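Side-chain contact in FG41 Malonate Semialdehyde Decarboxylase (Coryneform bacterium, PDB 4LHP), which belongs to the tautomerase superfamily, whose members share a beta-alpha-beta fold, and assembles here as a trimer: residues A121-T125 with G126-I130. Residues are numbered along the deposited sequence; the frame is centred on the assembly and turned at random.
Sequences AQYVT and GELAI. With PO4 (phosphate ion), chain M.
With chi1 of 58°, Thr125 holds OG1 between its backbone N and carbonyl carbon, facing Glu127; Glu127 has CG beside its own N (chi1 -68°), and from there its extended chain carries the carboxylate past the hydroxyl. Thr125 OG1 donates to the anti lone pair of Glu127 OE2 at 2.6 Å and accepts from Glu127 N at 3.2 Å, closing a small ring at the C-terminal end of helix 122-125. Ser120 OG also bonds Glu127 OE2, while a water joins Glu127 OE1 to Gln122 NE2; the amide itself is held by Phe116 and Gly117. Gly126, with positive phi, turns the chain out of the helix. Gln122 O then takes Gly126 N at 3.2 Å and Leu128 N at 3.0 Å from opposite faces of its carbonyl plane. In the loop after the helix, Leu128 lies alongside Tyr123 and points the same way, its CD2 set obliquely 3.4 Å from Tyr123 CE1. Ala129 O meets the ring at its edge, 3.2 Å from Tyr123 CE1, and Phe116 packs edge-to-face. Beyond the ring, Tyr123 OH lies 3.2 Å from phosphate O1, a weak bond at most. Leu57 of the second subunit packs on Gln122 and Leu128. The hydroxyl, both donor and acceptor, thus ties carboxylate to backbone, and its bond, with that of Ser120, would probably favour an ionised Glu127.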
ATOM      1  N   ALA A 121       3.337  20.543   4.596  1.00 14.94           N
ATOM      2  CA  ALA A 121       2.687  19.635   5.532  1.00 10.49           C
ATOM      3  C   ALA A 121       1.618  20.427   6.269  1.00 14.07           C
ATOM      4  O   ALA A 121       1.891  21.059   7.288  1.00 15.73           O
ATOM      5  CB  ALA A 121       3.698  19.062   6.503  1.00 14.98           C
ATOM      6  N   GLN A 122       0.400  20.394   5.741  1.00 15.16           N
ATOM      7  CA  GLN A 122      -0.650  21.306   6.182  1.00 15.24           C
ATOM      8  C   GLN A 122      -1.062  21.114   7.645  1.00 22.21           C
ATOM      9  O   GLN A 122      -1.432  22.079   8.314  1.00 15.83           O
ATOM     10  CB  GLN A 122      -1.868  21.210   5.257  1.00 15.15           C
ATOM     11  CG  GLN A 122      -1.659  21.871   3.896  1.00 14.99           C
ATOM     12  CD  GLN A 122      -0.910  20.987   2.917  1.00 14.56           C
ATOM     13  OE1 GLN A 122      -0.568  19.849   3.229  1.00  9.71           O
ATOM     14  NE2 GLN A 122      -0.651  21.510   1.721  1.00 16.09           N
ATOM     15  N   TYR A 123      -0.995  19.881   8.143  1.00 15.22           N
ATOM     16  CA  TYR A 123      -1.307  19.615   9.546  1.00 17.29           C
ATOM     17  C   TYR A 123      -0.249  20.230  10.459  1.00 23.51           C
ATOM     18  O   TYR A 123      -0.546  20.629  11.585  1.00 23.01           O
ATOM     19  CB  TYR A 123      -1.385  18.111   9.824  1.00 20.34           C
ATOM     20  CG  TYR A 123      -2.623  17.404   9.311  1.00 24.31           C
ATOM     21  CD1 TYR A 123      -3.894  17.947   9.483  1.00 19.21           C
ATOM     22  CD2 TYR A 123      -2.520  16.177   8.667  1.00 21.32           C
ATOM     23  CE1 TYR A 123      -5.024  17.285   9.017  1.00 27.48           C
ATOM     24  CE2 TYR A 123      -3.637  15.512   8.199  1.00 24.49           C
ATOM     25  CZ  TYR A 123      -4.885  16.067   8.374  1.00 18.57           C
ATOM     26  OH  TYR A 123      -5.993  15.396   7.909  1.00 24.77           O
ATOM     27  N   VAL A 124       0.989  20.291   9.975  1.00 19.42           N
ATOM     28  CA  VAL A 124       2.098  20.810  10.771  1.00 21.19           C
ATOM     29  C   VAL A 124       2.088  22.336  10.798  1.00 19.73           C
ATOM     30  O   VAL A 124       2.240  22.945  11.857  1.00 17.12           O
ATOM     31  CB  VAL A 124       3.462  20.326  10.229  1.00 20.59           C
ATOM     32  CG1 VAL A 124       4.603  20.955  11.010  1.00 17.68           C
ATOM     33  CG2 VAL A 124       3.552  18.807  10.284  1.00 17.27           C
ATOM     34  N   THR A 125       1.911  22.944   9.630  1.00 20.67           N
ATOM     35  CA  THR A 125       1.903  24.400   9.513  1.00 20.79           C
ATOM     36  C   THR A 125       0.703  25.037  10.208  1.00 25.08           C
ATOM     37  O   THR A 125       0.769  26.189  10.637  1.00 16.28           O
ATOM     38  CB  THR A 125       1.880  24.852   8.039  1.00 22.11           C
ATOM     39  OG1 THR A 125       0.726  24.308   7.386  1.00 22.16           O
ATOM     40  CG2 THR A 125       3.136  24.400   7.314  1.00 19.47           C
ATOM     41  N   GLY A 126      -0.394  24.291  10.307  1.00 21.56           N
ATOM     42  CA  GLY A 126      -1.632  24.825  10.845  1.00 20.11           C
ATOM     43  C   GLY A 126      -2.589  25.251   9.746  1.00 24.60           C
ATOM     44  O   GLY A 126      -3.673  25.767  10.019  1.00 19.42           O
ATOM     45  N   GLU A 127      -2.186  25.037   8.496  1.00 21.56           N
ATOM     46  CA  GLU A 127      -3.037  25.345   7.355  1.00 14.80           C
ATOM     47  C   GLU A 127      -4.303  24.507   7.410  1.00 16.27           C
ATOM     48  O   GLU A 127      -5.354  24.917   6.918  1.00 13.68           O
ATOM     49  CB  GLU A 127      -2.300  25.065   6.047  1.00 19.58           C
ATOM     50  CG  GLU A 127      -1.142  26.005   5.763  1.00 22.02           C
ATOM     51  CD  GLU A 127      -0.296  25.545   4.591  1.00 31.04           C
ATOM     52  OE1 GLU A 127      -0.718  25.757   3.435  1.00 23.51           O
ATOM     53  OE2 GLU A 127       0.787  24.967   4.827  1.00 25.42           O
ATOM     54  N   LEU A 128      -4.188  23.327   8.009  1.00 17.39           N
ATOM     55  CA  LEU A 128      -5.301  22.396   8.111  1.00 20.17           C
ATOM     56  C   LEU A 128      -5.413  21.906   9.549  1.00 16.61           C
ATOM     57  O   LEU A 128      -4.413  21.557  10.173  1.00 29.14           O
ATOM     58  CB  LEU A 128      -5.083  21.213   7.168  1.00 18.62           C
ATOM     59  CG  LEU A 128      -6.283  20.293   6.941  1.00 29.06           C
ATOM     60  CD1 LEU A 128      -7.372  21.025   6.169  1.00 28.81           C
ATOM     61  CD2 LEU A 128      -5.861  19.028   6.208  1.00 21.50           C
ATOM     62  N   ALA A 129      -6.635  21.882  10.073  1.00 32.16           N
ATOM     63  CA  ALA A 129      -6.864  21.488  11.457  1.00 29.09           C
ATOM     64  C   ALA A 129      -6.636  19.993  11.646  1.00 20.42           C
ATOM     65  O   ALA A 129      -6.935  19.201  10.755  1.00 24.26           O
ATOM     66  CB  ALA A 129      -8.277  21.853  11.873  1.00 36.14           C
ATOM     67  N   ILE A 130      -6.107  19.607  12.804  1.00 28.09           N
ATOM     68  CA  ILE A 130      -5.970  18.192  13.141  1.00 33.31           C
ATOM     69  C   ILE A 130      -7.235  17.669  13.841  1.00 42.49           C
ATOM     70  O   ILE A 130      -7.817  18.354  14.677  1.00 44.88           O
ATOM     71  CB  ILE A 130      -4.774  17.927  14.083  1.00 41.77           C
ATOM     72  CG1 ILE A 130      -3.441  18.219  13.394  1.00 35.24           C
ATOM     73  CG2 ILE A 130      -4.789  16.482  14.543  1.00 43.64           C
ATOM     74  CD1 ILE A 130      -2.268  18.191  14.344  1.00 39.69           C
TER
HETATM   75  P   PO4 M 201      -7.319  11.460   8.334  1.00 60.06           P
HETATM   76  O1  PO4 M 201      -7.605  12.675   7.480  1.00 48.88           O
HETATM   77  O2  PO4 M 201      -8.413  10.437   8.140  1.00 52.91           O
HETATM   78  O3  PO4 M 201      -5.992  10.860   7.929  1.00 42.85           O
HETATM   79  O4  PO4 M 201      -7.277  11.872   9.788  1.00 53.97           O
HETATM   80  O   HOH W   1      -1.239  24.260   1.456  1.00 26.27           O
HETATM   81  O   HOH W   2      -2.534  22.022  12.212  1.00 23.52           O